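Local atomic coordinates of phospholethanolamine N-methyltransferase 2 (Haemonchus contortus, PDB entry 4KRI), a protein that probably transfers methyl groups from S-adenosylmethionine to phosphorylated ethanolamines such as phosphomonomethylethanolamine, in the nematode route to phosphocholine. Residues A[185-190]-A[255-259]; A[119-123]-A[176-180]; A[140-144]-A[156-160]. All blocks are in the same frame, centred on the assembly; numbering follows the deposited sequence.

Contact 1: A[185-190]-A[255-259]; sequences YTDTGI and TNMLA. With SAH (S-adenosyl-L-homocysteine), chain D.
Met257 lays its terminal methyl over one face of the Tyr185 ring, and the pair illustrates how a thioether and an aromatic ring can together border a cofactor. Met257 CE lies off-centre, toward the rim, 3.4 Å from Tyr185 CD1, a CH-pi contact. The sulfur follows obliquely, with Met257 SD 5.2 Å from the centroid of the Tyr185 ring, a Met-aromatic contact. A bend at chi2 (-71°) folds the Met257 chain so that its CG comes within 3.3 Å of O3' of S-adenosylhomocysteine while CE still reaches the ring. Tyr185 meets the same ribose, its CE2 3.7 Å from C3' of the ligand, and its hydroxyl is hydrogen-bonded to His301. Tyr185 also touches the bound phosphomonomethylethanolamine, placing the contact where cofactor and substrate meet. Ile190 packs against the thioether with CD1 3.7 Å from Met257 SD, and the same methyl touches Asn256 CB.

Farther out, Asn256 ND2 donates to Tyr185 O at 3.0 Å in a nearly straight bond (165°), in the carbonyl plane on a lone pair and close to the amide's own plane. Asn256 OD1 and Asp187 OD2 share a water, and a second water joins Asp187 OD1 to Asn256 O. Behind them Thr186 is the N-cap of helix 187-197, its OG1 accepting from Gly189 N at 3.0 Å.

The ND2 bond fixes which way round the amide lies and ties the main chain at Tyr185 to helix 255-268. The arrangement thus divides into an apolar side against the cofactor ribose and a hydrated side along the carboxylate.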
loop_
_atom_site.group_PDB
_atom_site.type_symbol
_atom_site.label_atom_id
_atom_site.label_comp_id
_atom_site.label_asym_id
_atom_site.label_seq_id
_atom_site.Cartn_x
_atom_site.Cartn_y
_atom_site.Cartn_z
ATOM N N TYR A 185 10.279 -0.246 8.704
ATOM C CA TYR A 185 8.890 -0.398 9.108
ATOM C C TYR A 185 8.578 -1.817 9.582
ATOM O O TYR A 185 7.604 -2.432 9.150
ATOM C CB TYR A 185 7.952 0.059 7.981
ATOM C CG TYR A 185 8.174 1.507 7.560
ATOM C CD1 TYR A 185 8.169 2.541 8.492
ATOM C CD2 TYR A 185 8.410 1.837 6.237
ATOM C CE1 TYR A 185 8.369 3.856 8.109
ATOM C CE2 TYR A 185 8.613 3.159 5.848
ATOM C CZ TYR A 185 8.590 4.158 6.787
ATOM O OH TYR A 185 8.796 5.472 6.393
ATOM N N THR A 186 9.428 -2.328 10.468
ATOM C CA THR A 186 9.072 -3.486 11.282
ATOM C C THR A 186 7.934 -3.089 12.200
ATOM O O THR A 186 7.703 -1.903 12.424
ATOM C CB THR A 186 10.229 -3.932 12.186
ATOM O OG1 THR A 186 10.645 -2.834 13.013
ATOM C CG2 THR A 186 11.405 -4.429 11.354
ATOM N N ASP A 187 7.239 -4.073 12.754
ATOM C CA ASP A 187 6.164 -3.764 13.691
ATOM C C ASP A 187 6.647 -2.889 14.861
ATOM O O ASP A 187 6.015 -1.890 15.196
ATOM C CB ASP A 187 5.502 -5.049 14.197
ATOM C CG ASP A 187 4.552 -5.655 13.176
ATOM O OD1 ASP A 187 4.199 -4.957 12.195
ATOM O OD2 ASP A 187 4.149 -6.824 13.358
ATOM N N THR A 188 7.779 -3.246 15.466
ATOM C CA THR A 188 8.306 -2.441 16.567
ATOM C C THR A 188 8.723 -1.044 16.114
ATOM O O THR A 188 8.523 -0.062 16.836
ATOM C CB THR A 188 9.486 -3.128 17.303
ATOM O OG1 THR A 188 10.517 -3.450 16.361
ATOM C CG2 THR A 188 9.019 -4.389 17.976
ATOM N N GLY A 189 9.315 -0.951 14.927
ATOM C CA GLY A 189 9.649 0.340 14.367
ATOM C C GLY A 189 8.421 1.204 14.146
ATOM O O GLY A 189 8.430 2.401 14.453
ATOM N N ILE A 190 7.372 0.599 13.593
ATOM C CA ILE A 190 6.123 1.313 13.355
ATOM C C ILE A 190 5.542 1.846 14.666
ATOM O O ILE A 190 5.237 3.030 14.775
ATOM C CB ILE A 190 5.091 0.418 12.634
ATOM C CG1 ILE A 190 5.524 0.191 11.177
ATOM C CG2 ILE A 190 3.732 1.059 12.661
ATOM C CD1 ILE A 190 4.742 -0.919 10.486
ATOM N N THR A 255 2.904 -4.223 4.126
ATOM C CA THR A 255 1.837 -4.974 4.776
ATOM C C THR A 255 1.849 -4.774 6.284
ATOM O O THR A 255 0.796 -4.839 6.917
ATOM C CB THR A 255 1.898 -6.482 4.479
ATOM O OG1 THR A 255 3.256 -6.929 4.549
ATOM C CG2 THR A 255 1.320 -6.771 3.098
ATOM N N ASN A 256 3.023 -4.554 6.867
ATOM C CA ASN A 256 3.096 -4.213 8.288
ATOM C C ASN A 256 2.294 -2.952 8.623
ATOM O O ASN A 256 1.547 -2.927 9.605
ATOM C CB ASN A 256 4.538 -4.028 8.756
ATOM C CG ASN A 256 5.270 -5.333 8.934
ATOM O OD1 ASN A 256 4.658 -6.393 9.018
ATOM N ND2 ASN A 256 6.600 -5.256 9.026
ATOM N N MET A 257 2.450 -1.921 7.798
ATOM C CA MET A 257 1.721 -0.669 7.961
ATOM C C MET A 257 0.228 -0.871 7.762
ATOM O O MET A 257 -0.591 -0.477 8.600
ATOM C CB MET A 257 2.203 0.364 6.929
ATOM C CG MET A 257 3.554 0.941 7.204
ATOM S SD MET A 257 3.464 2.042 8.625
ATOM C CE MET A 257 4.854 3.093 8.326
ATOM N N LEU A 258 -0.139 -1.485 6.643
ATOM C CA LEU A 258 -1.548 -1.559 6.304
ATOM C C LEU A 258 -2.304 -2.526 7.212
ATOM O O LEU A 258 -3.500 -2.353 7.446
ATOM C CB LEU A 258 -1.738 -1.909 4.826
ATOM C CG LEU A 258 -2.945 -1.169 4.245
ATOM C CD1 LEU A 258 -2.643 0.312 4.166
ATOM C CD2 LEU A 258 -3.357 -1.715 2.890
ATOM N N ALA A 259 -1.612 -3.529 7.756
ATOM C CA ALA A 259 -2.255 -4.413 8.724
ATOM C C ALA A 259 -2.854 -3.600 9.872
ATOM O O ALA A 259 -3.957 -3.909 10.356
ATOM C CB ALA A 259 -1.254 -5.421 9.264
HETATM N N SAH D . 1.235 9.096 5.177
HETATM C CA SAH D . 1.345 8.388 6.479
HETATM C CB SAH D . 2.550 7.369 6.435
HETATM C CG SAH D . 3.959 7.944 6.346
HETATM S SD SAH D . 5.234 6.648 6.252
HETATM C C SAH D . 1.387 9.337 7.612
HETATM O O SAH D . 1.249 10.536 7.417
HETATM O OXT SAH D . 1.330 8.901 8.750
HETATM C "C5'" SAH D . 5.585 6.344 4.510
HETATM C "C4'" SAH D . 4.844 5.285 3.915
HETATM O "O4'" SAH D . 5.070 5.313 2.480
HETATM C "C3'" SAH D . 5.355 3.971 4.365
HETATM O "O3'" SAH D . 4.305 3.274 4.999
HETATM C "C2'" SAH D . 5.775 3.270 3.151
HETATM O "O2'" SAH D . 5.488 1.891 3.187
HETATM C "C1'" SAH D . 5.010 3.981 2.083
HETATM N N9 SAH D . 5.579 3.767 0.707
HETATM C C8 SAH D . 6.852 3.991 0.308
HETATM N N7 SAH D . 6.926 3.744 -1.004
HETATM C C5 SAH D . 5.704 3.385 -1.447
HETATM C C6 SAH D . 5.208 3.021 -2.706
HETATM N N6 SAH D . 6.024 2.971 -3.814
HETATM N N1 SAH D . 3.897 2.711 -2.802
HETATM C C2 SAH D . 3.087 2.750 -1.738
HETATM N N3 SAH D . 3.532 3.102 -0.518
HETATM C C4 SAH D . 4.831 3.408 -0.344
HETATM O O HOH W 1 1.824 -4.799 11.596
HETATM O O HOH W 2 2.859 -7.560 10.754
#

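Contact 2: A[119-123]-A[176-180]; sequences TDYFD and FRDFL. With SAH (S-adenosyl-L-homocysteine), chain D.
Arg177 runs extended from its helix through chi2 and then bends at chi3 (67°), a turn that places its guanidinium between Asp120 and Asp123 on helix 114-124. Asp123 reaches across to meet it from the opposite direction, because its CG stands trans to the main-chain nitrogen (chi1 -158°).

The two acids are held differently. Asp120 OD1 takes both terminal nitrogens end-on, 3.0 Å from Arg177 NH1 and 3.0 Å from Arg177 NH2. It is approached almost head-on to its C-O bond, and sharing one oxygen leaves both bonds noticeably bent. Asp123 OD2 receives a single, straight bond (171°) from Arg177 NH2 at 3.1 Å; the oxygen lies in the guanidinium plane, yet the donor stands well above the carboxylate plane. Thr119 covers one guanidinium face with its methyl, CG2 3.9 Å from Arg177 NH1, while its hydroxyl bonds to Met115.

A third acid adds charge without an N-H aimed at it: Asp178 OD1 is 3.5 Å from Arg177 NH2, well out of the guanidinium plane. Asp178 OD2 also comes 3.9 Å from Asp123 OD2. On the same helix, Phe176 and Leu180 touch the cofactor, with Phe176 CZ 3.7 Å from N7 of S-adenosylhomocysteine.

One cation therefore bridges a cluster of acids that would otherwise probably repel one another, and this salt-bridge network joins helix 114-124 to the cofactor-lining helix 176-184 across segment axes 12.4 Å apart at their closest.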
loop_
_atom_site.group_PDB
_atom_site.type_symbol
_atom_site.label_atom_id
_atom_site.label_comp_id
_atom_site.label_asym_id
_atom_site.label_seq_id
_atom_site.Cartn_x
_atom_site.Cartn_y
_atom_site.Cartn_z
ATOM N N THR A 119 0.413 -12.926 2.888
ATOM C CA THR A 119 1.073 -12.268 1.766
ATOM C C THR A 119 2.546 -12.643 1.722
ATOM O O THR A 119 3.083 -12.977 0.656
ATOM C CB THR A 119 0.910 -10.743 1.849
ATOM O OG1 THR A 119 -0.488 -10.436 1.941
ATOM C CG2 THR A 119 1.493 -10.065 0.616
ATOM N N ASP A 120 3.201 -12.622 2.878
ATOM C CA ASP A 120 4.608 -13.009 2.933
ATOM C C ASP A 120 4.787 -14.477 2.553
ATOM O O ASP A 120 5.732 -14.834 1.854
ATOM C CB ASP A 120 5.190 -12.754 4.327
ATOM C CG ASP A 120 5.447 -11.281 4.596
ATOM O OD1 ASP A 120 5.538 -10.494 3.626
ATOM O OD2 ASP A 120 5.573 -10.912 5.787
ATOM N N TYR A 121 3.868 -15.323 3.001
ATOM C CA TYR A 121 3.951 -16.751 2.722
ATOM C C TYR A 121 3.879 -17.018 1.217
ATOM O O TYR A 121 4.655 -17.809 0.678
ATOM C CB TYR A 121 2.818 -17.485 3.434
ATOM C CG TYR A 121 3.094 -18.947 3.703
ATOM C CD1 TYR A 121 3.638 -19.354 4.912
ATOM C CD2 TYR A 121 2.801 -19.918 2.757
ATOM C CE1 TYR A 121 3.887 -20.684 5.172
ATOM C CE2 TYR A 121 3.054 -21.257 3.005
ATOM C CZ TYR A 121 3.597 -21.632 4.216
ATOM O OH TYR A 121 3.851 -22.959 4.487
ATOM N N PHE A 122 2.933 -16.366 0.548
ATOM C CA PHE A 122 2.783 -16.502 -0.899
ATOM C C PHE A 122 4.025 -15.975 -1.616
ATOM O O PHE A 122 4.460 -16.536 -2.631
ATOM C CB PHE A 122 1.563 -15.709 -1.380
ATOM C CG PHE A 122 0.254 -16.233 -0.874
ATOM C CD1 PHE A 122 0.084 -17.581 -0.605
ATOM C CD2 PHE A 122 -0.817 -15.367 -0.672
ATOM C CE1 PHE A 122 -1.131 -18.068 -0.147
ATOM C CE2 PHE A 122 -2.028 -15.843 -0.213
ATOM C CZ PHE A 122 -2.182 -17.199 0.056
ATOM N N ASP A 123 4.595 -14.897 -1.085
ATOM C CA ASP A 123 5.708 -14.205 -1.751
ATOM C C ASP A 123 7.008 -15.007 -1.671
ATOM O O ASP A 123 7.893 -14.870 -2.519
ATOM C CB ASP A 123 5.900 -12.812 -1.136
ATOM C CG ASP A 123 6.618 -11.843 -2.066
ATOM O OD1 ASP A 123 6.350 -11.849 -3.288
ATOM O OD2 ASP A 123 7.457 -11.064 -1.573
ATOM N N PHE A 176 11.710 -4.410 -2.625
ATOM C CA PHE A 176 11.397 -3.115 -2.035
ATOM C C PHE A 176 10.429 -3.303 -0.864
ATOM O O PHE A 176 10.643 -2.751 0.216
ATOM C CB PHE A 176 10.789 -2.206 -3.116
ATOM C CG PHE A 176 10.526 -0.788 -2.667
ATOM C CD1 PHE A 176 11.229 -0.224 -1.608
ATOM C CD2 PHE A 176 9.577 -0.015 -3.323
ATOM C CE1 PHE A 176 10.978 1.081 -1.204
ATOM C CE2 PHE A 176 9.321 1.287 -2.927
ATOM C CZ PHE A 176 10.022 1.833 -1.862
ATOM N N ARG A 177 9.383 -4.102 -1.083
ATOM C CA ARG A 177 8.384 -4.378 -0.052
ATOM C C ARG A 177 9.047 -5.020 1.161
ATOM O O ARG A 177 8.793 -4.626 2.299
ATOM C CB ARG A 177 7.282 -5.303 -0.596
ATOM C CG ARG A 177 6.056 -5.411 0.302
ATOM C CD ARG A 177 5.020 -6.408 -0.243
ATOM N NE ARG A 177 5.515 -7.785 -0.204
ATOM C CZ ARG A 177 5.329 -8.624 0.813
ATOM N NH1 ARG A 177 4.647 -8.246 1.885
ATOM N NH2 ARG A 177 5.829 -9.850 0.761
ATOM N N ASP A 178 9.912 -5.998 0.914
ATOM C CA ASP A 178 10.549 -6.712 2.013
ATOM C C ASP A 178 11.536 -5.812 2.746
ATOM O O ASP A 178 11.676 -5.895 3.965
ATOM C CB ASP A 178 11.236 -7.989 1.524
ATOM C CG ASP A 178 10.248 -9.097 1.197
ATOM O OD1 ASP A 178 9.101 -9.050 1.692
ATOM O OD2 ASP A 178 10.633 -10.026 0.451
ATOM N N PHE A 179 12.212 -4.946 2.001
ATOM C CA PHE A 179 13.112 -3.978 2.606
ATOM C C PHE A 179 12.383 -3.073 3.599
ATOM O O PHE A 179 12.877 -2.841 4.702
ATOM C CB PHE A 179 13.790 -3.122 1.537
ATOM C CG PHE A 179 14.540 -1.950 2.100
ATOM C CD1 PHE A 179 15.765 -2.130 2.730
ATOM C CD2 PHE A 179 14.016 -0.671 2.011
ATOM C CE1 PHE A 179 16.451 -1.048 3.261
ATOM C CE2 PHE A 179 14.696 0.409 2.537
ATOM C CZ PHE A 179 15.909 0.222 3.168
ATOM N N LEU A 180 11.226 -2.558 3.192
ATOM C CA LEU A 180 10.400 -1.707 4.050
ATOM C C LEU A 180 9.946 -2.469 5.305
ATOM O O LEU A 180 10.072 -1.968 6.422
ATOM C CB LEU A 180 9.172 -1.201 3.282
ATOM C CG LEU A 180 9.405 -0.241 2.108
ATOM C CD1 LEU A 180 8.141 -0.064 1.264
ATOM C CD2 LEU A 180 9.875 1.098 2.634
HETATM N N SAH D . 1.235 9.096 5.177
HETATM C CA SAH D . 1.345 8.388 6.479
HETATM C CB SAH D . 2.550 7.369 6.435
HETATM C CG SAH D . 3.959 7.944 6.346
HETATM S SD SAH D . 5.234 6.648 6.252
HETATM C C SAH D . 1.387 9.337 7.612
HETATM O O SAH D . 1.249 10.536 7.417
HETATM O OXT SAH D . 1.330 8.901 8.750
HETATM C "C5'" SAH D . 5.585 6.344 4.510
HETATM C "C4'" SAH D . 4.844 5.285 3.915
HETATM O "O4'" SAH D . 5.070 5.313 2.480
HETATM C "C3'" SAH D . 5.355 3.971 4.365
HETATM O "O3'" SAH D . 4.305 3.274 4.999
HETATM C "C2'" SAH D . 5.775 3.270 3.151
HETATM O "O2'" SAH D . 5.488 1.891 3.187
HETATM C "C1'" SAH D . 5.010 3.981 2.083
HETATM N N9 SAH D . 5.579 3.767 0.707
HETATM C C8 SAH D . 6.852 3.991 0.308
HETATM N N7 SAH D . 6.926 3.744 -1.004
HETATM C C5 SAH D . 5.704 3.385 -1.447
HETATM C C6 SAH D . 5.208 3.021 -2.706
HETATM N N6 SAH D . 6.024 2.971 -3.814
HETATM N N1 SAH D . 3.897 2.711 -2.802
HETATM C C2 SAH D . 3.087 2.750 -1.738
HETATM N N3 SAH D . 3.532 3.102 -0.518
HETATM C C4 SAH D . 4.831 3.408 -0.344
#

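Contact 3: A[140-144]-A[156-160]; sequences AVNEV and DFIWT
Val141 lies beside Trp159 on one face of the sheet, where strands 132-143 and 156-166 pair antiparallel, and can be followed outward from its CB, which lies 4.1 Å from the carbonyl oxygen of Ile158. From there the side chain divides. With chi1 at -174°, Val141 CG1 is carried to the Phe157 ring, 3.8 Å from Phe157 CD1 and oblique to it, and also lies over a face of the indole. Val141 CG2 runs to the pyrrole end of the indole, 3.6 Å from Trp159 CD1. The indole itself is held by a hydrogen bond from NE1 to Thr119, whose side chain also touches Val141.

Main-chain bonds set this register. Asn142 and Ile158 form a hydrogen-bonded pair, with 2.8 Å from Asn142 N to Ile158 O and the same length from Ile158 N to Asn142 O. Val144 N adds a further bond to Asp156 O at 2.8 Å. On the other face a water takes the N-H of Asn142 ND2 at 2.7 Å, donates to Ile158 O and bonds to Thr160 OG1. Toward the far end of the pairing, Val144 CG2 packs 3.7 Å from Ile158 CG1.

Helix 145-151 connects the two strands. A last strand inserted antiparallel between two earlier ones, here 98-105 and 132-143, is the hallmark of class I methyltransferase sheets, which the N-terminal part of this chain appears to follow.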
loop_
_atom_site.group_PDB
_atom_site.type_symbol
_atom_site.label_atom_id
_atom_site.label_comp_id
_atom_site.label_asym_id
_atom_site.label_seq_id
_atom_site.Cartn_x
_atom_site.Cartn_y
_atom_site.Cartn_z
ATOM N N ALA A 140 -1.000 -7.036 -5.793
ATOM C CA ALA A 140 -1.800 -6.235 -4.867
ATOM C C ALA A 140 -2.602 -7.080 -3.898
ATOM O O ALA A 140 -2.834 -8.264 -4.126
ATOM C CB ALA A 140 -2.743 -5.296 -5.630
ATOM N N VAL A 141 -3.012 -6.451 -2.805
ATOM C CA VAL A 141 -4.078 -6.984 -1.968
ATOM C C VAL A 141 -5.142 -5.904 -1.906
ATOM O O VAL A 141 -4.858 -4.764 -1.533
ATOM C CB VAL A 141 -3.628 -7.255 -0.527
ATOM C CG1 VAL A 141 -4.773 -7.965 0.241
ATOM C CG2 VAL A 141 -2.369 -8.103 -0.496
ATOM N N ASN A 142 -6.361 -6.255 -2.289
ATOM C CA ASN A 142 -7.476 -5.330 -2.198
ATOM C C ASN A 142 -8.507 -5.822 -1.208
ATOM O O ASN A 142 -8.531 -7.004 -0.852
ATOM C CB ASN A 142 -8.168 -5.172 -3.553
ATOM C CG ASN A 142 -7.355 -4.354 -4.531
ATOM O OD1 ASN A 142 -7.318 -3.118 -4.447
ATOM N ND2 ASN A 142 -6.732 -5.034 -5.496
ATOM N N GLU A 143 -9.367 -4.914 -0.771
ATOM C CA GLU A 143 -10.542 -5.314 0.002
ATOM C C GLU A 143 -11.705 -5.581 -0.931
ATOM O O GLU A 143 -11.878 -4.870 -1.929
ATOM C CB GLU A 143 -10.962 -4.200 0.964
ATOM C CG GLU A 143 -9.921 -3.833 2.006
ATOM C CD GLU A 143 -10.381 -2.667 2.865
ATOM O OE1 GLU A 143 -10.464 -1.552 2.323
ATOM O OE2 GLU A 143 -10.705 -2.854 4.064
ATOM N N VAL A 144 -12.517 -6.583 -0.590
ATOM C CA VAL A 144 -13.787 -6.786 -1.268
ATOM C C VAL A 144 -14.725 -5.654 -0.861
ATOM O O VAL A 144 -15.077 -5.524 0.314
ATOM C CB VAL A 144 -14.437 -8.128 -0.871
ATOM C CG1 VAL A 144 -15.780 -8.306 -1.596
ATOM C CG2 VAL A 144 -13.501 -9.262 -1.207
ATOM N N ASP A 156 -12.045 -8.620 4.214
ATOM C CA ASP A 156 -12.357 -9.597 3.175
ATOM C C ASP A 156 -11.384 -9.257 2.043
ATOM O O ASP A 156 -11.491 -8.197 1.431
ATOM C CB ASP A 156 -13.830 -9.433 2.760
ATOM C CG ASP A 156 -14.360 -10.606 1.969
ATOM O OD1 ASP A 156 -13.559 -11.510 1.622
ATOM O OD2 ASP A 156 -15.590 -10.628 1.681
ATOM N N PHE A 157 -10.395 -10.117 1.799
ATOM C CA PHE A 157 -9.275 -9.720 0.924
ATOM C C PHE A 157 -9.219 -10.421 -0.433
ATOM O O PHE A 157 -9.672 -11.551 -0.573
ATOM C CB PHE A 157 -7.957 -9.925 1.664
ATOM C CG PHE A 157 -7.806 -9.037 2.860
ATOM C CD1 PHE A 157 -7.597 -7.678 2.701
ATOM C CD2 PHE A 157 -7.908 -9.560 4.142
ATOM C CE1 PHE A 157 -7.448 -6.845 3.801
ATOM C CE2 PHE A 157 -7.775 -8.739 5.253
ATOM C CZ PHE A 157 -7.541 -7.375 5.078
ATOM N N ILE A 158 -8.662 -9.727 -1.422
ATOM C CA ILE A 158 -8.383 -10.286 -2.742
ATOM C C ILE A 158 -6.900 -10.108 -3.009
ATOM O O ILE A 158 -6.409 -8.981 -3.037
ATOM C CB ILE A 158 -9.128 -9.531 -3.838
ATOM C CG1 ILE A 158 -10.636 -9.531 -3.555
ATOM C CG2 ILE A 158 -8.839 -10.157 -5.214
ATOM C CD1 ILE A 158 -11.397 -8.506 -4.390
ATOM N N TRP A 159 -6.180 -11.205 -3.204
ATOM C CA TRP A 159 -4.783 -11.101 -3.627
ATOM C C TRP A 159 -4.721 -11.210 -5.135
ATOM O O TRP A 159 -5.391 -12.045 -5.726
ATOM C CB TRP A 159 -3.938 -12.245 -3.033
ATOM C CG TRP A 159 -3.588 -12.104 -1.587
ATOM C CD1 TRP A 159 -2.396 -11.676 -1.068
ATOM C CD2 TRP A 159 -4.419 -12.418 -0.470
ATOM N NE1 TRP A 159 -2.444 -11.704 0.313
ATOM C CE2 TRP A 159 -3.679 -12.149 0.701
ATOM C CE3 TRP A 159 -5.727 -12.901 -0.342
ATOM C CZ2 TRP A 159 -4.202 -12.347 1.981
ATOM C CZ3 TRP A 159 -6.244 -13.091 0.923
ATOM C CH2 TRP A 159 -5.484 -12.812 2.068
ATOM N N THR A 160 -3.892 -10.386 -5.757
ATOM C CA THR A 160 -3.593 -10.526 -7.178
ATOM C C THR A 160 -2.123 -10.894 -7.255
ATOM O O THR A 160 -1.280 -10.108 -6.836
ATOM C CB THR A 160 -3.800 -9.186 -7.926
ATOM O OG1 THR A 160 -5.181 -8.793 -7.842
ATOM C CG2 THR A 160 -3.443 -9.344 -9.400
HETATM O O HOH W 3 -5.908 -7.617 -5.503
HETATM O O HOH W 4 -13.414 -6.015 3.005
#

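From the N terminus, contact 2 opens first, on helix 114-124. Before its partner arrives, strands 132-143 and 156-166 pair in contact 3, which is therefore nested inside the loop that contact 2 closes at helix 176-184. Contact 1 follows in series: it opens directly after that helix, where Tyr185 N lies 2.9 Å from Leu180 O, probably a hydrogen bond, and closes on helix 255-268. Thr119 is the meeting point: its CG2 packs 4.1 Å from Thr255 CG2 of contact 1, and its OG1 lies 2.8 Å from Trp159 NE1 of contact 3. Contact 3 thus pairs two strands of the N-terminal part, contact 2 joins their flanking helix to helix 176-184, and contact 1 continues into the methyltransferase domain.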